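Local coordinates for protein 3-carboxy-cis,cis-muconate cycloisomerase (Pseudomonas putida, PDB 1RE5) that is a cycloisomerase of the lyase family that includes adenylosuccinate lyase, a mostly helical enzyme built as an assembly of four chains, at residues L387-C391 with V405-Q411; M28-E32 with L81-L85; M164-L170 with W437-V442; L122-E126 with L180-R184. All coordinates share one frame; numbering follows the deposited sequence.

Contact 1 of 4, residues L387-C391 with V405-Q411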
loop_
_atom_site.group_PDB
_atom_site.type_symbol
_atom_site.label_atom_id
_atom_site.label_comp_id
_atom_site.label_asym_id
_atom_site.label_seq_id
_atom_site.Cartn_x
_atom_site.Cartn_y
_atom_site.Cartn_z
ATOM N N LEU D 387 42.534 -30.413 5.751
ATOM C CA LEU D 387 42.167 -31.473 6.688
ATOM C C LEU D 387 40.726 -31.404 7.217
ATOM O O LEU D 387 40.127 -32.435 7.532
ATOM C CB LEU D 387 43.149 -31.479 7.867
ATOM C CG LEU D 387 43.021 -32.634 8.864
ATOM C CD1 LEU D 387 43.279 -33.959 8.151
ATOM C CD2 LEU D 387 44.007 -32.437 10.008
ATOM N N LEU D 388 40.171 -30.198 7.314
ATOM C CA LEU D 388 38.811 -30.028 7.816
ATOM C C LEU D 388 37.771 -30.320 6.741
ATOM O O LEU D 388 36.784 -31.000 7.000
ATOM C CB LEU D 388 38.619 -28.610 8.365
ATOM C CG LEU D 388 37.391 -28.365 9.250
ATOM C CD1 LEU D 388 37.419 -29.285 10.464
ATOM C CD2 LEU D 388 37.379 -26.915 9.694
ATOM N N GLU D 389 37.983 -29.808 5.534
ATOM C CA GLU D 389 37.040 -30.064 4.456
ATOM C C GLU D 389 36.975 -31.564 4.216
ATOM O O GLU D 389 35.933 -32.110 3.859
ATOM C CB GLU D 389 37.488 -29.374 3.174
ATOM C CG GLU D 389 37.527 -27.868 3.259
ATOM C CD GLU D 389 37.879 -27.231 1.926
ATOM O OE1 GLU D 389 38.969 -27.538 1.386
ATOM O OE2 GLU D 389 37.061 -26.428 1.420
ATOM N N GLN D 390 38.110 -32.222 4.415
ATOM C CA GLN D 390 38.212 -33.659 4.219
ATOM C C GLN D 390 37.346 -34.398 5.234
ATOM O O GLN D 390 36.637 -35.340 4.882
ATOM C CB GLN D 390 39.676 -34.088 4.350
ATOM C CG GLN D 390 39.927 -35.567 4.128
ATOM C CD GLN D 390 41.378 -35.948 4.375
ATOM O OE1 GLN D 390 42.281 -35.491 3.669
ATOM N NE2 GLN D 390 41.609 -36.783 5.387
ATOM N N CYS D 391 37.402 -33.966 6.492
ATOM C CA CYS D 391 36.618 -34.590 7.554
ATOM C C CYS D 391 35.124 -34.361 7.378
ATOM O O CYS D 391 34.318 -35.224 7.719
ATOM C CB CYS D 391 37.039 -34.058 8.925
ATOM S SG CYS D 391 38.532 -34.786 9.602
ATOM N N VAL D 405 34.173 -38.504 13.107
ATOM C CA VAL D 405 35.114 -38.379 12.003
ATOM C C VAL D 405 36.430 -37.717 12.410
ATOM O O VAL D 405 37.492 -38.104 11.919
ATOM C CB VAL D 405 34.495 -37.583 10.849
ATOM C CG1 VAL D 405 35.483 -37.461 9.695
ATOM C CG2 VAL D 405 33.229 -38.265 10.396
ATOM N N LEU D 406 36.363 -36.727 13.300
ATOM C CA LEU D 406 37.562 -36.022 13.763
ATOM C C LEU D 406 38.370 -36.859 14.755
ATOM O O LEU D 406 39.590 -36.718 14.854
ATOM C CB LEU D 406 37.181 -34.693 14.418
ATOM C CG LEU D 406 36.642 -33.588 13.510
ATOM C CD1 LEU D 406 36.217 -32.400 14.356
ATOM C CD2 LEU D 406 37.704 -33.187 12.505
ATOM N N GLY D 407 37.680 -37.725 15.490
ATOM C CA GLY D 407 38.348 -38.573 16.460
ATOM C C GLY D 407 39.156 -39.656 15.776
ATOM O O GLY D 407 40.139 -40.146 16.326
ATOM N N ASP D 408 38.735 -40.026 14.570
ATOM C CA ASP D 408 39.403 -41.054 13.785
ATOM C C ASP D 408 40.393 -40.417 12.809
ATOM O O ASP D 408 40.911 -41.074 11.907
ATOM C CB ASP D 408 38.365 -41.874 13.013
ATOM C CG ASP D 408 37.398 -42.604 13.929
ATOM O OD1 ASP D 408 36.423 -43.202 13.423
ATOM O OD2 ASP D 408 37.616 -42.582 15.157
ATOM N N GLU D 409 40.645 -39.128 12.993
ATOM C CA GLU D 409 41.569 -38.407 12.133
ATOM C C GLU D 409 42.917 -38.253 12.830
ATOM O O GLU D 409 43.059 -37.464 13.767
ATOM C CB GLU D 409 40.994 -37.032 11.786
ATOM C CG GLU D 409 41.974 -36.106 11.093
ATOM C CD GLU D 409 42.542 -36.703 9.830
ATOM O OE1 GLU D 409 41.758 -36.991 8.904
ATOM O OE2 GLU D 409 43.776 -36.883 9.767
ATOM N N PRO D 410 43.928 -39.015 12.382
ATOM C CA PRO D 410 45.278 -38.977 12.953
ATOM C C PRO D 410 45.803 -37.580 13.309
ATOM O O PRO D 410 46.101 -37.310 14.471
ATOM C CB PRO D 410 46.110 -39.667 11.881
ATOM C CG PRO D 410 45.167 -40.731 11.399
ATOM C CD PRO D 410 43.861 -39.972 11.261
ATOM N N GLN D 411 45.913 -36.692 12.323
ATOM C CA GLN D 411 46.416 -35.346 12.586
ATOM C C GLN D 411 45.587 -34.615 13.626
ATOM O O GLN D 411 46.134 -33.915 14.481
ATOM C CB GLN D 411 46.450 -34.507 11.307
ATOM C CG GLN D 411 47.414 -35.008 10.249
ATOM C CD GLN D 411 46.847 -36.156 9.434
ATOM O OE1 GLN D 411 46.595 -37.245 9.955
ATOM N NE2 GLN D 411 46.634 -35.912 8.143
#

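Contact 2 of 4, residues M28-E32 with L81-L85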
loop_
_atom_site.group_PDB
_atom_site.type_symbol
_atom_site.label_atom_id
_atom_site.label_comp_id
_atom_site.label_asym_id
_atom_site.label_seq_id
_atom_site.Cartn_x
_atom_site.Cartn_y
_atom_site.Cartn_z
ATOM N N MET D 28 -15.471 15.307 21.136
ATOM C CA MET D 28 -15.969 16.570 20.609
ATOM C C MET D 28 -16.725 17.376 21.672
ATOM O O MET D 28 -16.551 18.595 21.787
ATOM C CB MET D 28 -16.862 16.317 19.391
ATOM C CG MET D 28 -16.104 15.805 18.185
ATOM S SD MET D 28 -17.132 15.603 16.729
ATOM C CE MET D 28 -17.795 13.966 16.957
ATOM N N LEU D 29 -17.558 16.701 22.453
ATOM C CA LEU D 29 -18.290 17.386 23.502
ATOM C C LEU D 29 -17.298 17.996 24.491
ATOM O O LEU D 29 -17.481 19.134 24.939
ATOM C CB LEU D 29 -19.234 16.415 24.204
ATOM C CG LEU D 29 -20.337 15.921 23.264
ATOM C CD1 LEU D 29 -21.141 14.799 23.923
ATOM C CD2 LEU D 29 -21.222 17.091 22.875
ATOM N N ASP D 30 -16.245 17.250 24.820
ATOM C CA ASP D 30 -15.215 17.745 25.736
ATOM C C ASP D 30 -14.657 19.058 25.198
ATOM O O ASP D 30 -14.355 19.994 25.955
ATOM C CB ASP D 30 -14.078 16.728 25.862
ATOM C CG ASP D 30 -14.387 15.628 26.859
ATOM O OD1 ASP D 30 -15.585 15.365 27.127
ATOM O OD2 ASP D 30 -13.422 15.018 27.368
ATOM N N PHE D 31 -14.518 19.116 23.877
ATOM C CA PHE D 31 -14.016 20.310 23.222
ATOM C C PHE D 31 -15.004 21.458 23.419
ATOM O O PHE D 31 -14.612 22.552 23.826
ATOM C CB PHE D 31 -13.831 20.060 21.729
ATOM C CG PHE D 31 -13.545 21.308 20.944
ATOM C CD1 PHE D 31 -12.280 21.903 20.988
ATOM C CD2 PHE D 31 -14.555 21.914 20.190
ATOM C CE1 PHE D 31 -12.021 23.076 20.296
ATOM C CE2 PHE D 31 -14.304 23.095 19.493
ATOM C CZ PHE D 31 -13.032 23.678 19.546
ATOM N N GLU D 32 -16.281 21.198 23.130
ATOM C CA GLU D 32 -17.335 22.210 23.268
ATOM C C GLU D 32 -17.407 22.809 24.673
ATOM O O GLU D 32 -17.439 24.036 24.840
ATOM C CB GLU D 32 -18.688 21.606 22.887
ATOM C CG GLU D 32 -18.768 21.202 21.414
ATOM C CD GLU D 32 -18.489 22.369 20.461
ATOM O OE1 GLU D 32 -18.159 22.120 19.285
ATOM O OE2 GLU D 32 -18.605 23.539 20.879
ATOM N N LEU D 81 -23.758 17.186 15.459
ATOM C CA LEU D 81 -23.610 17.061 16.900
ATOM C C LEU D 81 -23.902 18.396 17.565
ATOM O O LEU D 81 -24.661 18.460 18.536
ATOM C CB LEU D 81 -22.193 16.630 17.271
ATOM C CG LEU D 81 -21.980 16.567 18.786
ATOM C CD1 LEU D 81 -22.878 15.481 19.357
ATOM C CD2 LEU D 81 -20.524 16.293 19.114
ATOM N N VAL D 82 -23.283 19.456 17.041
ATOM C CA VAL D 82 -23.461 20.797 17.578
ATOM C C VAL D 82 -24.937 21.174 17.561
ATOM O O VAL D 82 -25.450 21.724 18.536
ATOM C CB VAL D 82 -22.638 21.836 16.780
ATOM C CG1 VAL D 82 -22.999 23.243 17.229
ATOM C CG2 VAL D 82 -21.146 21.604 17.004
ATOM N N LYS D 83 -25.623 20.868 16.466
ATOM C CA LYS D 83 -27.047 21.168 16.374
ATOM C C LYS D 83 -27.809 20.412 17.469
ATOM O O LYS D 83 -28.643 20.983 18.165
ATOM C CB LYS D 83 -27.590 20.766 15.001
ATOM C CG LYS D 83 -29.054 21.108 14.787
ATOM C CD LYS D 83 -29.504 20.707 13.382
ATOM C CE LYS D 83 -30.931 21.165 13.072
ATOM N NZ LYS D 83 -31.053 22.654 13.108
ATOM N N ALA D 84 -27.513 19.128 17.624
ATOM C CA ALA D 84 -28.179 18.317 18.631
ATOM C C ALA D 84 -27.852 18.835 20.028
ATOM O O ALA D 84 -28.692 18.795 20.929
ATOM C CB ALA D 84 -27.753 16.851 18.499
ATOM N N LEU D 85 -26.624 19.309 20.210
ATOM C CA LEU D 85 -26.214 19.835 21.504
ATOM C C LEU D 85 -27.058 21.076 21.801
ATOM O O LEU D 85 -27.584 21.238 22.904
ATOM C CB LEU D 85 -24.725 20.202 21.483
ATOM C CG LEU D 85 -24.157 20.956 22.692
ATOM C CD1 LEU D 85 -24.402 20.181 23.975
ATOM C CD2 LEU D 85 -22.668 21.174 22.487
#

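Contact 3 of 4, residues M164-L170 with W437-V442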
loop_
_atom_site.group_PDB
_atom_site.type_symbol
_atom_site.label_atom_id
_atom_site.label_comp_id
_atom_site.label_asym_id
_atom_site.label_seq_id
_atom_site.Cartn_x
_atom_site.Cartn_y
_atom_site.Cartn_z
ATOM N N MET D 164 19.108 -14.239 23.331
ATOM C CA MET D 164 19.616 -13.319 22.325
ATOM C C MET D 164 18.450 -12.921 21.422
ATOM O O MET D 164 18.236 -11.732 21.153
ATOM C CB MET D 164 20.714 -13.982 21.496
ATOM C CG MET D 164 21.584 -13.007 20.729
ATOM S SD MET D 164 22.574 -13.775 19.425
ATOM C CE MET D 164 23.153 -15.178 20.260
ATOM N N LYS D 165 17.679 -13.913 20.979
ATOM C CA LYS D 165 16.548 -13.642 20.115
ATOM C C LYS D 165 15.561 -12.718 20.806
ATOM O O LYS D 165 15.208 -11.678 20.257
ATOM C CB LYS D 165 15.859 -14.947 19.698
ATOM C CG LYS D 165 16.743 -15.901 18.872
ATOM C CD LYS D 165 16.013 -17.194 18.548
ATOM C CE LYS D 165 14.981 -17.018 17.446
ATOM N NZ LYS D 165 15.606 -16.799 16.118
ATOM N N LEU D 166 15.114 -13.077 22.007
ATOM C CA LEU D 166 14.170 -12.226 22.725
ATOM C C LEU D 166 14.749 -10.843 22.992
ATOM O O LEU D 166 14.017 -9.864 23.058
ATOM C CB LEU D 166 13.767 -12.859 24.054
ATOM C CG LEU D 166 12.986 -14.169 23.974
ATOM C CD1 LEU D 166 12.688 -14.660 25.369
ATOM C CD2 LEU D 166 11.690 -13.954 23.198
ATOM N N ALA D 167 16.065 -10.754 23.145
ATOM C CA ALA D 167 16.708 -9.462 23.403
ATOM C C ALA D 167 16.516 -8.511 22.218
ATOM O O ALA D 167 16.356 -7.304 22.395
ATOM C CB ALA D 167 18.202 -9.667 23.684
ATOM N N GLY D 168 16.552 -9.055 21.007
ATOM C CA GLY D 168 16.343 -8.231 19.826
ATOM C C GLY D 168 14.948 -7.615 19.798
ATOM O O GLY D 168 14.782 -6.472 19.387
ATOM N N VAL D 169 13.938 -8.371 20.221
ATOM C CA VAL D 169 12.589 -7.834 20.246
ATOM C C VAL D 169 12.567 -6.747 21.304
ATOM O O VAL D 169 11.988 -5.681 21.091
ATOM C CB VAL D 169 11.529 -8.911 20.573
ATOM C CG1 VAL D 169 10.131 -8.272 20.580
ATOM C CG2 VAL D 169 11.588 -10.032 19.535
ATOM N N LEU D 170 13.209 -7.012 22.442
ATOM C CA LEU D 170 13.288 -6.016 23.518
ATOM C C LEU D 170 13.915 -4.735 22.968
ATOM O O LEU D 170 13.377 -3.645 23.156
ATOM C CB LEU D 170 14.136 -6.525 24.693
ATOM C CG LEU D 170 14.317 -5.525 25.852
ATOM C CD1 LEU D 170 12.944 -5.124 26.423
ATOM C CD2 LEU D 170 15.196 -6.132 26.943
ATOM N N TRP D 437 24.881 -9.408 24.315
ATOM C CA TRP D 437 23.757 -8.755 23.654
ATOM C C TRP D 437 22.564 -8.645 24.617
ATOM O O TRP D 437 21.956 -7.571 24.763
ATOM C CB TRP D 437 23.334 -9.541 22.407
ATOM C CG TRP D 437 24.379 -9.674 21.317
ATOM C CD1 TRP D 437 24.452 -10.670 20.378
ATOM C CD2 TRP D 437 25.463 -8.776 21.032
ATOM N NE1 TRP D 437 25.509 -10.450 19.532
ATOM C CE2 TRP D 437 26.150 -9.298 19.906
ATOM C CE3 TRP D 437 25.923 -7.583 21.617
ATOM C CZ2 TRP D 437 27.275 -8.670 19.349
ATOM C CZ3 TRP D 437 27.048 -6.955 21.062
ATOM C CH2 TRP D 437 27.710 -7.505 19.939
ATOM N N VAL D 438 22.220 -9.753 25.268
ATOM C CA VAL D 438 21.115 -9.739 26.217
ATOM C C VAL D 438 21.380 -8.723 27.329
ATOM O O VAL D 438 20.469 -8.057 27.815
ATOM C CB VAL D 438 20.928 -11.107 26.869
ATOM C CG1 VAL D 438 19.875 -11.009 27.965
ATOM C CG2 VAL D 438 20.530 -12.143 25.814
ATOM N N ALA D 439 22.645 -8.614 27.725
ATOM C CA ALA D 439 23.055 -7.696 28.779
ATOM C C ALA D 439 22.833 -6.252 28.376
ATOM O O ALA D 439 22.202 -5.484 29.101
ATOM C CB ALA D 439 24.497 -7.915 29.088
ATOM N N ARG D 440 23.357 -5.891 27.212
ATOM C CA ARG D 440 23.227 -4.537 26.705
ATOM C C ARG D 440 21.773 -4.138 26.497
ATOM O O ARG D 440 21.361 -3.044 26.873
ATOM C CB ARG D 440 23.979 -4.408 25.388
ATOM C CG ARG D 440 25.441 -4.738 25.472
ATOM C CD ARG D 440 26.080 -4.512 24.130
ATOM N NE ARG D 440 27.177 -3.559 24.200
ATOM C CZ ARG D 440 27.370 -2.577 23.325
ATOM N NH1 ARG D 440 26.539 -2.397 22.308
ATOM N NH2 ARG D 440 28.418 -1.777 23.454
ATOM N N ALA D 441 20.994 -5.024 25.890
ATOM C CA ALA D 441 19.585 -4.734 25.639
ATOM C C ALA D 441 18.804 -4.510 26.933
ATOM O O ALA D 441 18.032 -3.552 27.040
ATOM C CB ALA D 441 18.950 -5.867 24.837
ATOM N N VAL D 442 18.994 -5.402 27.906
ATOM C CA VAL D 442 18.294 -5.295 29.187
ATOM C C VAL D 442 18.770 -4.046 29.900
ATOM O O VAL D 442 17.988 -3.326 30.511
ATOM C CB VAL D 442 18.558 -6.524 30.067
ATOM C CG1 VAL D 442 17.987 -6.309 31.464
ATOM C CG2 VAL D 442 17.928 -7.745 29.416
#

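Contact 4 of 4, residues L122-E126 with L180-R184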
loop_
_atom_site.group_PDB
_atom_site.type_symbol
_atom_site.label_atom_id
_atom_site.label_comp_id
_atom_site.label_asym_id
_atom_site.label_seq_id
_atom_site.Cartn_x
_atom_site.Cartn_y
_atom_site.Cartn_z
ATOM N N LEU D 122 -2.541 6.762 23.313
ATOM C CA LEU D 122 -1.100 6.798 23.510
ATOM C C LEU D 122 -0.777 6.247 24.886
ATOM O O LEU D 122 0.172 5.471 25.052
ATOM C CB LEU D 122 -0.585 8.230 23.411
ATOM C CG LEU D 122 0.787 8.411 22.764
ATOM C CD1 LEU D 122 1.290 9.791 23.102
ATOM C CD2 LEU D 122 1.762 7.366 23.258
ATOM N N ASP D 123 -1.579 6.656 25.868
ATOM C CA ASP D 123 -1.411 6.222 27.251
ATOM C C ASP D 123 -1.529 4.708 27.413
ATOM O O ASP D 123 -0.758 4.115 28.166
ATOM C CB ASP D 123 -2.420 6.949 28.161
ATOM C CG ASP D 123 -1.985 8.389 28.502
ATOM O OD1 ASP D 123 -2.826 9.163 29.022
ATOM O OD2 ASP D 123 -0.803 8.742 28.254
ATOM N N LEU D 124 -2.477 4.082 26.717
ATOM C CA LEU D 124 -2.626 2.627 26.804
ATOM C C LEU D 124 -1.414 1.929 26.202
ATOM O O LEU D 124 -0.821 1.029 26.805
ATOM C CB LEU D 124 -3.859 2.143 26.048
ATOM C CG LEU D 124 -5.240 2.377 26.646
ATOM C CD1 LEU D 124 -6.237 1.454 25.944
ATOM C CD2 LEU D 124 -5.212 2.079 28.135
ATOM N N ILE D 125 -1.070 2.364 24.995
ATOM C CA ILE D 125 0.038 1.820 24.246
ATOM C C ILE D 125 1.339 1.899 25.010
ATOM O O ILE D 125 2.110 0.943 25.004
ATOM C CB ILE D 125 0.146 2.540 22.894
ATOM C CG1 ILE D 125 -1.069 2.148 22.047
ATOM C CG2 ILE D 125 1.486 2.213 22.206
ATOM C CD1 ILE D 125 -1.109 2.785 20.697
ATOM N N GLU D 126 1.587 3.020 25.678
ATOM C CA GLU D 126 2.824 3.150 26.445
ATOM C C GLU D 126 2.825 2.175 27.623
ATOM O O GLU D 126 3.853 1.574 27.934
ATOM C CB GLU D 126 3.013 4.584 26.950
ATOM C CG GLU D 126 3.249 5.613 25.846
ATOM C CD GLU D 126 3.801 6.949 26.378
ATOM O OE1 GLU D 126 3.192 7.532 27.314
ATOM O OE2 GLU D 126 4.843 7.417 25.856
ATOM N N LEU D 180 7.834 7.116 20.750
ATOM C CA LEU D 180 6.534 7.545 21.270
ATOM C C LEU D 180 6.709 8.744 22.209
ATOM O O LEU D 180 5.887 9.651 22.271
ATOM C CB LEU D 180 5.894 6.375 22.020
ATOM C CG LEU D 180 4.710 5.652 21.371
ATOM C CD1 LEU D 180 4.692 5.848 19.857
ATOM C CD2 LEU D 180 4.762 4.197 21.746
ATOM N N GLN D 181 7.814 8.735 22.932
ATOM C CA GLN D 181 8.120 9.794 23.872
ATOM C C GLN D 181 8.461 11.071 23.119
ATOM O O GLN D 181 8.002 12.151 23.482
ATOM C CB GLN D 181 9.300 9.358 24.743
ATOM C CG GLN D 181 9.468 10.113 26.038
ATOM C CD GLN D 181 10.602 9.551 26.879
ATOM O OE1 GLN D 181 11.766 9.528 26.451
ATOM N NE2 GLN D 181 10.272 9.090 28.080
ATOM N N GLU D 182 9.254 10.946 22.060
ATOM C CA GLU D 182 9.664 12.112 21.296
ATOM C C GLU D 182 8.550 12.782 20.519
ATOM O O GLU D 182 8.610 13.987 20.275
ATOM C CB GLU D 182 10.783 11.744 20.333
ATOM C CG GLU D 182 11.967 11.076 21.004
ATOM C CD GLU D 182 13.040 10.668 20.012
ATOM O OE1 GLU D 182 12.677 10.378 18.848
ATOM O OE2 GLU D 182 14.235 10.623 20.397
ATOM N N LEU D 183 7.534 12.021 20.128
ATOM C CA LEU D 183 6.445 12.600 19.357
ATOM C C LEU D 183 5.308 13.132 20.233
ATOM O O LEU D 183 4.445 13.886 19.767
ATOM C CB LEU D 183 5.900 11.571 18.354
ATOM C CG LEU D 183 5.091 10.362 18.837
ATOM C CD1 LEU D 183 3.702 10.770 19.291
ATOM C CD2 LEU D 183 4.959 9.384 17.696
ATOM N N ARG D 184 5.304 12.747 21.500
ATOM C CA ARG D 184 4.243 13.179 22.396
ATOM C C ARG D 184 3.980 14.695 22.376
ATOM O O ARG D 184 2.849 15.134 22.154
ATOM C CB ARG D 184 4.551 12.707 23.818
ATOM C CG ARG D 184 3.451 12.976 24.807
ATOM C CD ARG D 184 3.331 11.837 25.813
ATOM N NE ARG D 184 2.056 11.923 26.520
ATOM C CZ ARG D 184 1.375 10.881 26.987
ATOM N NH1 ARG D 184 1.839 9.646 26.835
ATOM N NH2 ARG D 184 0.202 11.073 27.582
#

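Contact 1 of 4, residues L387-C391 with V405-Q411
Cys391 is the middle of the apolar half of this contact: its SG lies 3.4 Å from Leu406 CD2, and its CB packs 3.8 Å from Val405 CG1. The same Leu406 CD2 also looks across at Leu388 CD1, more loosely, at 4.4 Å. One helical turn before Cys391, Leu387 spreads its two branches over the other end of the 405-411 segment. CD1 of Leu387 lies over the face of the Glu409 carboxylate, with CD of that glutamate 3.3 Å away, while CD2 of Leu387 rests 3.5 Å from Gln411 CB. Leu387 and Glu409 approach from opposite directions. Gln390 arrives at about a right angle to Glu409 and brings its NE2 to 3.5 Å from Glu409 OE1, with the amide and carboxylate planes 61° apart.

What places the glutamate is its own turn. Glu409 occupies the N-cap position of helix 410-415, and its chain, with CG anti to the backbone N (chi1 170°), bends at chi2 (56°), which brings OE2 round to accept from Gln411 N in a weak capping bond of 3.3 Å. The carboxylate thus closes the start of a new helix while Leu387 CD1 sits over one flat face of it, almost straight above CD.

Further out, Ser413 OG bonds to Glu409 O, and Asp408 pairs with Arg400. The contact lies in the C-terminal helical part of the lyase fold, where helix 381-397 folds back on the short helices 402-407 and 410-415; Leu388 reaches helix 368-378 behind it, and Val412 of helix 410-415 touches both Leu387 and Leu406.

Contact 2 of 4, residues M28-E32 with L81-L85
Met28, Leu29 and Glu32 meet Leu81, Val82 and Leu85 where two helices of the N-terminal region of the lyase fold, 21-40 and 78-92, cross. The pairing is a helix-helix crossing held by apolar side chains, with no hydrogen bond between the segments. Its short axes pass 11.5 Å apart at a signed angle of -59°, so a few side chains, one helical turn apart, have to fill the space between the backbones.

Leu81 has the largest share of the contact. Its CG lies anti to the backbone N (chi1 177°), which sends the CD2 methyl out to the partner helix. There CD2 sits 3.7 Å from Met28 CB and 3.9 Å from Leu29 CD2, touching two consecutive residues at once; both side chains cross it obliquely. The methyl end of Met28 folds round the same branch, CE lying 4.2 Å from Leu81 CD2.

A turn later Leu85 repeats the approach, again with its CD2 branch, which lies 4.0 Å from Glu32 CB and equally near Glu32 CG. Leu29 CD2 reaches this methyl too, at 4.3 Å, bridging the two leucines of helix 78-92. The aliphatic part of Glu32 thus belongs to the apolar packing; the Glu32 side chain also touches Ala109 of helix 106-142 and His101, which Val82 touches as well.

The Glu32 chain bends at chi2 (-57°). At its end OE1 lies in the plane of the Phe31 ring, at that ring's edge, and 3.8 Å from Val82 CG2, whose side chain it meets at about a right angle.

Contact 3 of 4, residues M164-L170 with W437-V442
Trp437, which leans on Met164 across this contact, gives its NE1 hydrogen to the backbone oxygen of Gly197 in the second subunit, so the indole joins packing within the chain to the subunit interface. The setting is the long helical bundle at the middle of the lyase fold. Here the C-terminal helix 434-449 runs almost alongside helix 162-187, at 25° to it and with the short axes 8.8 Å apart.

Met164 and Trp437 lie side by side and point the same way. The thioether chain runs along the pyrrole edge of the indole, CG of Met164 being 3.7 Å from Trp437 CD1. Met164 SD stands 4.9 Å from the centroid of the five-membered ring and practically in the ring plane, an edge-on Met-aromatic contact.

Further along, small residues let the backbones come together. Ala167 CB fits 3.9 Å from Val438 CA, and its methyl faces that of Ala441, the two CB atoms 4.0 Å apart. Val438 lends its CG2 branch to the start of segment 164-170, where it packs 3.5 Å from Met164 N.

The second subunit closes over this seam: its Gln224 packs on Ala167 and Ala441, and its Pro225 on Trp437. Next to the seam, Lys165 makes a salt bridge to Glu314 of that subunit.

At the far end Leu170 holds its CG anti to the backbone N (chi1 178°), which carries CD2 over the last turn of segment 437-442. That methyl lies 3.8 Å from Ala441 O and 4.0 Å from Val442 CG2.

Contact 4 of 4, residues L122-E126 with L180-R184
Arg184 stretches from helix 162-187 across to Leu122, Asp123 and Glu126. From CB the chain sets out with CG anti to the backbone N (chi1 -174°); the bend at chi2 then turns CD toward helix 106-142. CD is the first atom to meet the partner, 4.0 Å from Leu122 CD1. That methyl also accompanies NE, at 4.1 Å, and lies over one face of the guanidinium group.

Both acids come to the edge of the same group. NH2 donates to Asp123 OD2 at 2.6 Å with an N-H...O angle of 162°; the bond lies in the guanidinium plane and meets the syn side of the carboxylate, 23° out of its plane. NH1 adds a weak bond of 3.1 Å to the same OD2, so a single carboxylate oxygen accepts from both terminal nitrogens. NH1 is also paired with Glu126 OE1, 2.6 Å away, which completes a salt-bridge network of one cation and two anions. Two carboxylates at its edge would favour the charged form of the arginine and limit the rotation of its guanidinium group.

Beneath the charges runs an apolar layer. Leu122 CD2 packs 3.9 Å from Leu180 CG as the two side chains slide past each other in opposite directions, and Ile125 CG2 lies 3.9 Å from Leu180 CD2, crossing it at about a right angle.

The two helices run nearly antiparallel, their short axes 11.9 Å apart, as neighbours in the central bundle; helix 231-257 covers the apolar side, with Val239 on Leu180 and Leu240 on Ile125.

From the N terminus, contact 2 comes first, closing a loop of 48 residues between helices 21-40 and 78-92 before the long helix 106-142 begins. Contact 4 then joins that helix to helix 162-187, spanning 53 residues that include a small antiparallel sheet. Contact 3 starts on the same helix 162-187, ahead of the second segment of contact 4, so the two cross; its loop of 266 residues ends on the C-terminal helix 434-449. Contact 1 falls within that loop, as a local turn-back. Contacts 3 and 4 tie the central bundle together, while contacts 1 and 2 lie on opposite sides of the chain's centre, their own centres 82 Å apart.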